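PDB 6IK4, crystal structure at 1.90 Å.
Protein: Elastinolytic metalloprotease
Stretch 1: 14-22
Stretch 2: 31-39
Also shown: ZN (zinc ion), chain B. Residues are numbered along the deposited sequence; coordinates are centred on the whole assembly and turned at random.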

ATOM      1  N   TYR A  14      -7.576  11.245   5.407  1.00 13.58           N
ATOM      2  CA  TYR A  14      -7.708  10.655   4.076  1.00 14.70           C
ATOM      3  C   TYR A  14      -6.408  10.795   3.297  1.00 15.74           C
ATOM      4  O   TYR A  14      -5.700  11.799   3.426  1.00 13.39           O
ATOM      5  N   TRP A  15      -6.077   9.753   2.537  1.00 12.59           N
ATOM      6  CA  TRP A  15      -5.116   9.799   1.447  1.00 12.65           C
ATOM      7  C   TRP A  15      -5.876   9.477   0.163  1.00 11.42           C
ATOM      8  O   TRP A  15      -7.114   9.391   0.160  1.00 13.40           O
ATOM      9  N   TYR A  16      -5.128   9.290  -0.927  1.00 10.05           N
ATOM     10  CA  TYR A  16      -5.683   8.939  -2.229  1.00 10.56           C
ATOM     11  C   TYR A  16      -5.110   7.611  -2.694  1.00 11.18           C
ATOM     12  O   TYR A  16      -3.943   7.306  -2.443  1.00 13.05           O
ATOM     13  N   SER A  17      -5.927   6.843  -3.413  1.00  9.01           N
ATOM     14  CA  SER A  17      -5.488   5.595  -4.012  1.00 10.26           C
ATOM     15  C   SER A  17      -5.742   5.615  -5.510  1.00 11.79           C
ATOM     16  O   SER A  17      -6.752   6.157  -5.973  1.00 10.85           O
ATOM     17  N   GLY A  18      -4.831   4.993  -6.258  1.00 12.08           N
ATOM     18  CA  GLY A  18      -5.080   4.643  -7.640  1.00 10.28           C
ATOM     19  C   GLY A  18      -5.756   3.292  -7.744  1.00 12.90           C
ATOM     20  O   GLY A  18      -6.157   2.686  -6.748  1.00 12.22           O
ATOM     21  N   GLY A  19      -5.893   2.819  -8.990  1.00 13.81           N
ATOM     22  CA  GLY A  19      -6.514   1.532  -9.222  1.00 10.67           C
ATOM     23  C   GLY A  19      -5.605   0.363  -8.887  1.00 11.78           C
ATOM     24  O   GLY A  19      -4.376   0.476  -8.829  1.00 13.78           O
ATOM     25  N   ALA A  20      -6.234  -0.798  -8.702  1.00 13.21           N
ATOM     26  CA  ALA A  20      -5.486  -2.007  -8.383  1.00  8.87           C
ATOM     27  C   ALA A  20      -4.647  -2.452  -9.575  1.00 12.98           C
ATOM     28  O   ALA A  20      -5.064  -2.334 -10.733  1.00 15.13           O
ATOM     29  N   HIS A  21      -3.444  -2.948  -9.282  1.00 12.31           N
ATOM     30  CA  HIS A  21      -2.529  -3.417 -10.311  1.00 13.51           C
ATOM     31  C   HIS A  21      -1.659  -4.519  -9.735  1.00 13.60           C
ATOM     32  O   HIS A  21      -1.582  -4.710  -8.519  1.00 11.16           O
ATOM     33  N   SER A  22      -1.012  -5.265 -10.628  1.00 13.06           N
ATOM     34  CA  SER A  22      -0.047  -6.249 -10.175  1.00 13.16           C
ATOM     35  C   SER A  22       1.201  -5.547  -9.651  1.00 14.87           C
ATOM     36  O   SER A  22       1.401  -4.339  -9.840  1.00 14.26           O
ATOM     37  N   SER A  31      -2.761  -7.090  -7.154  1.00 11.71           N
ATOM     38  CA  SER A  31      -2.367  -7.243  -5.758  1.00 11.82           C
ATOM     39  C   SER A  31      -2.004  -5.936  -5.070  1.00 10.05           C
ATOM     40  O   SER A  31      -1.774  -5.940  -3.856  1.00  9.12           O
ATOM     41  N   SER A  32      -1.894  -4.839  -5.813  1.00  9.04           N
ATOM     42  CA  SER A  32      -1.208  -3.655  -5.326  1.00 10.69           C
ATOM     43  C   SER A  32      -2.044  -2.397  -5.540  1.00 11.86           C
ATOM     44  O   SER A  32      -2.872  -2.324  -6.452  1.00 11.78           O
ATOM     45  N   LEU A  33      -1.790  -1.399  -4.692  1.00 11.07           N
ATOM     46  CA  LEU A  33      -2.385  -0.070  -4.780  1.00 10.06           C
ATOM     47  C   LEU A  33      -1.291   0.956  -4.561  1.00 11.19           C
ATOM     48  O   LEU A  33      -0.375   0.727  -3.768  1.00 11.37           O
ATOM     49  N   ASP A  34      -1.377   2.088  -5.263  1.00 11.19           N
ATOM     50  CA  ASP A  34      -0.477   3.212  -5.030  1.00 10.04           C
ATOM     51  C   ASP A  34      -1.211   4.261  -4.194  1.00  9.23           C
ATOM     52  O   ASP A  34      -2.255   4.768  -4.613  1.00 10.91           O
ATOM     53  N   PHE A  35      -0.681   4.557  -3.002  1.00  9.69           N
ATOM     54  CA  PHE A  35      -1.268   5.522  -2.074  1.00 10.64           C
ATOM     55  C   PHE A  35      -0.408   6.778  -1.992  1.00 11.77           C
ATOM     56  O   PHE A  35       0.822   6.686  -1.936  1.00  9.77           O
ATOM     57  N   ASN A  36      -1.049   7.948  -1.918  1.00 10.73           N
ATOM     58  CA  ASN A  36      -0.303   9.167  -1.609  1.00 12.99           C
ATOM     59  C   ASN A  36      -1.233  10.158  -0.920  1.00 12.44           C
ATOM     60  O   ASN A  36      -2.451  10.109  -1.104  1.00 13.26           O
ATOM     61  N   ASN A  37      -0.663  11.054  -0.112  1.00  9.95           N
ATOM     62  CA  ASN A  37      -1.497  11.989   0.637  1.00 12.07           C
ATOM     63  C   ASN A  37      -1.596  13.357  -0.024  1.00 16.05           C
ATOM     64  O   ASN A  37      -2.070  14.301   0.613  1.00 14.62           O
ATOM     65  N   GLY A  38      -1.145  13.494  -1.269  1.00 14.84           N
ATOM     66  CA  GLY A  38      -1.263  14.774  -1.943  1.00 19.10           C
ATOM     67  C   GLY A  38      -0.255  15.822  -1.522  1.00 22.32           C
ATOM     68  O   GLY A  38      -0.510  17.021  -1.698  1.00 20.91           O
ATOM     69  N   SER A  39       0.899  15.413  -0.990  1.00 19.41           N
ATOM     70  CA  SER A  39       1.871  16.381  -0.495  1.00 22.85           C
ATOM     71  C   SER A  39       2.593  17.121  -1.616  1.00 18.82           C
ATOM     72  O   SER A  39       3.217  18.152  -1.348  1.00 26.81           O
TER

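The strongest link between the two stretches is a shared zinc ion, bound by His-21 NE2 at 2.1 Å and Asp-34 OD1 at 2.0 Å, with two further ligands from elsewhere in the structure. Both side chains leave the backbone sideways, yet their ends approach the facing stretch: His-21 takes chi1 p and Asp-34 chi1 m, bringing NE2 of His-21 to 3.2 Å from OD1 of Asp-34 as fellow ligands of the metal. The imidazole is anchored at its other nitrogen, since His-21 ND1 donates to Gly-19 O (2.9 Å), which leaves NE2 to face the zinc.

Backbone hydrogen bonds hold the antiparallel frame. Tyr-16 N donates to Asn-36 O (2.8 Å) and Asn-36 N to Tyr-16 O (3.0 Å); Gly-18 N reaches Asp-34 O (3.1 Å). Beyond a one-residue shift in register, His-21 and Ser-32 form a second reciprocal pair. Near this shift a water bridges the stretches, donating to Gly-19 O (2.8 Å) and accepting from Asp-34 N (2.9 Å). Another water, at the far end, donates to the carbonyls of both Tyr-14 and Asn-37.

Packing surrounds this polar framework. Ser-32, rotamer m, points toward stretch 1 and lays CB over the His-21 ring face, 4.1 Å from its centroid. Ser-17 (t) and Phe-35 (m) share one face of the sheet, with Ser-17 OG 3.5 Å from Phe-35 CE1; that hydroxyl donates to Gly-18 O (2.8 Å). Leu-33 (m) points away overall, but its CD2 returns to within 4.2 Å of Ala-20 CB. Trp-15 (m) receives Asn-37 CB over its five-membered ring, 3.4 Å from the centroid, while its CE3 edge meets Phe-35 CB at 3.9 Å. On the opposite sheet face from Ser-17 and Phe-35, Tyr-16 (m) lies beside Asn-36 (p), its CB 4.2 Å from Asn-36 ND2.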

ATOM      1  CB  TYR A  14      -8.847  11.286   3.280  1.00 13.09           C
ATOM      2  CG  TYR A  14      -8.580  12.719   2.858  1.00 16.21           C
ATOM      3  CD1 TYR A  14      -7.902  13.008   1.671  1.00 18.89           C
ATOM      4  CD2 TYR A  14      -8.999  13.786   3.648  1.00 22.42           C
ATOM      5  CE1 TYR A  14      -7.650  14.324   1.284  1.00 17.46           C
ATOM      6  CE2 TYR A  14      -8.754  15.101   3.266  1.00 23.05           C
ATOM      7  CZ  TYR A  14      -8.085  15.358   2.082  1.00 25.66           C
ATOM      8  OH  TYR A  14      -7.833  16.655   1.701  1.00 34.52           O
ATOM      9  CB  TRP A  15      -3.969   8.810   1.659  1.00  9.77           C
ATOM     10  CG  TRP A  15      -2.982   9.115   2.758  1.00 12.19           C
ATOM     11  CD1 TRP A  15      -3.135   9.974   3.811  1.00 12.98           C
ATOM     12  CD2 TRP A  15      -1.684   8.525   2.903  1.00 11.21           C
ATOM     13  NE1 TRP A  15      -2.003   9.948   4.612  1.00 15.62           N
ATOM     14  CE2 TRP A  15      -1.100   9.070   4.069  1.00 12.29           C
ATOM     15  CE3 TRP A  15      -0.963   7.587   2.157  1.00 11.47           C
ATOM     16  CZ2 TRP A  15       0.174   8.708   4.502  1.00 15.05           C
ATOM     17  CZ3 TRP A  15       0.299   7.221   2.589  1.00 15.04           C
ATOM     18  CH2 TRP A  15       0.860   7.788   3.751  1.00 17.74           C
ATOM     19  CB  TYR A  16      -5.357   9.983  -3.295  1.00 11.63           C
ATOM     20  CG  TYR A  16      -5.794  11.379  -2.947  1.00 13.60           C
ATOM     21  CD1 TYR A  16      -7.083  11.817  -3.242  1.00 16.89           C
ATOM     22  CD2 TYR A  16      -4.912  12.272  -2.358  1.00 15.46           C
ATOM     23  CE1 TYR A  16      -7.485  13.117  -2.934  1.00 13.64           C
ATOM     24  CE2 TYR A  16      -5.304  13.574  -2.055  1.00 15.40           C
ATOM     25  CZ  TYR A  16      -6.584  13.983  -2.341  1.00 16.22           C
ATOM     26  OH  TYR A  16      -6.968  15.272  -2.041  1.00 23.64           O
ATOM     27  CB  SER A  17      -6.211   4.381  -3.402  1.00 10.17           C
ATOM     28  OG  SER A  17      -5.752   3.169  -4.006  1.00 11.32           O
ATOM     29  CB  ALA A  20      -6.443  -3.124  -7.953  1.00 11.12           C
ATOM     30  CB  HIS A  21      -1.658  -2.273 -10.874  1.00 12.71           C
ATOM     31  CG  HIS A  21      -0.972  -1.447  -9.822  1.00 11.32           C
ATOM     32  ND1 HIS A  21      -1.648  -0.537  -9.034  1.00 11.31           N
ATOM     33  CD2 HIS A  21       0.327  -1.381  -9.439  1.00 14.00           C
ATOM     34  CE1 HIS A  21      -0.797   0.052  -8.212  1.00 12.24           C
ATOM     35  NE2 HIS A  21       0.409  -0.444  -8.436  1.00 12.78           N
ATOM     36  CB  SER A  22       0.327  -7.213 -11.305  1.00 15.80           C
ATOM     37  OG  SER A  22       1.364  -6.648 -12.095  1.00 20.96           O
ATOM     38  CB  SER A  31      -1.148  -8.148  -5.685  1.00 13.40           C
ATOM     39  OG  SER A  31      -0.062  -7.502  -6.322  1.00 13.87           O
ATOM     40  CB  SER A  32       0.150  -3.489  -6.029  1.00 10.48           C
ATOM     41  OG  SER A  32       0.960  -4.648  -5.876  1.00 10.15           O
ATOM     42  CB  LEU A  33      -3.490   0.125  -3.722  1.00 10.56           C
ATOM     43  CG  LEU A  33      -4.720  -0.771  -3.864  1.00 15.46           C
ATOM     44  CD1 LEU A  33      -5.468  -0.852  -2.534  1.00  9.07           C
ATOM     45  CD2 LEU A  33      -5.643  -0.242  -4.970  1.00 13.52           C
ATOM     46  CB  ASP A  34       0.007   3.807  -6.355  1.00 10.11           C
ATOM     47  CG  ASP A  34       0.836   2.821  -7.154  1.00 14.16           C
ATOM     48  OD1 ASP A  34       1.399   1.902  -6.541  1.00  9.75           O
ATOM     49  OD2 ASP A  34       0.936   2.967  -8.388  1.00 15.30           O
ATOM     50  CB  PHE A  35      -1.365   4.966  -0.648  1.00  9.88           C
ATOM     51  CG  PHE A  35      -2.292   3.797  -0.482  1.00  8.55           C
ATOM     52  CD1 PHE A  35      -3.561   3.800  -1.035  1.00  9.04           C
ATOM     53  CD2 PHE A  35      -1.888   2.701   0.255  1.00 12.77           C
ATOM     54  CE1 PHE A  35      -4.416   2.737  -0.849  1.00 12.32           C
ATOM     55  CE2 PHE A  35      -2.726   1.619   0.437  1.00 15.03           C
ATOM     56  CZ  PHE A  35      -3.996   1.632  -0.108  1.00 10.48           C
ATOM     57  CB  ASN A  36       0.330   9.774  -2.869  1.00 10.77           C
ATOM     58  CG  ASN A  36      -0.651  10.625  -3.681  1.00 15.78           C
ATOM     59  OD1 ASN A  36      -0.747  11.836  -3.485  1.00 14.35           O
ATOM     60  ND2 ASN A  36      -1.373   9.992  -4.605  1.00 12.26           N
ATOM     61  CB  ASN A  37      -0.988  12.141   2.077  1.00 11.75           C
ATOM     62  CG  ASN A  37       0.239  13.034   2.187  1.00 16.61           C
ATOM     63  OD1 ASN A  37       0.974  13.246   1.217  1.00 14.21           O
ATOM     64  ND2 ASN A  37       0.478  13.553   3.398  1.00 18.12           N
ATOM     65  CB  SER A  39       2.904  15.692   0.401  1.00 20.85           C
ATOM     66  OG  SER A  39       3.860  14.987  -0.379  1.00 22.16           O
TER
HETATM   67 ZN    ZN B 201       2.170   0.477  -7.759  1.00 14.95          ZN
HETATM   68  O   HOH W   1      -4.097  14.102   2.750  1.00 33.93           O
HETATM   69  O   HOH W   2      -2.731   2.463  -7.786  1.00 13.90           O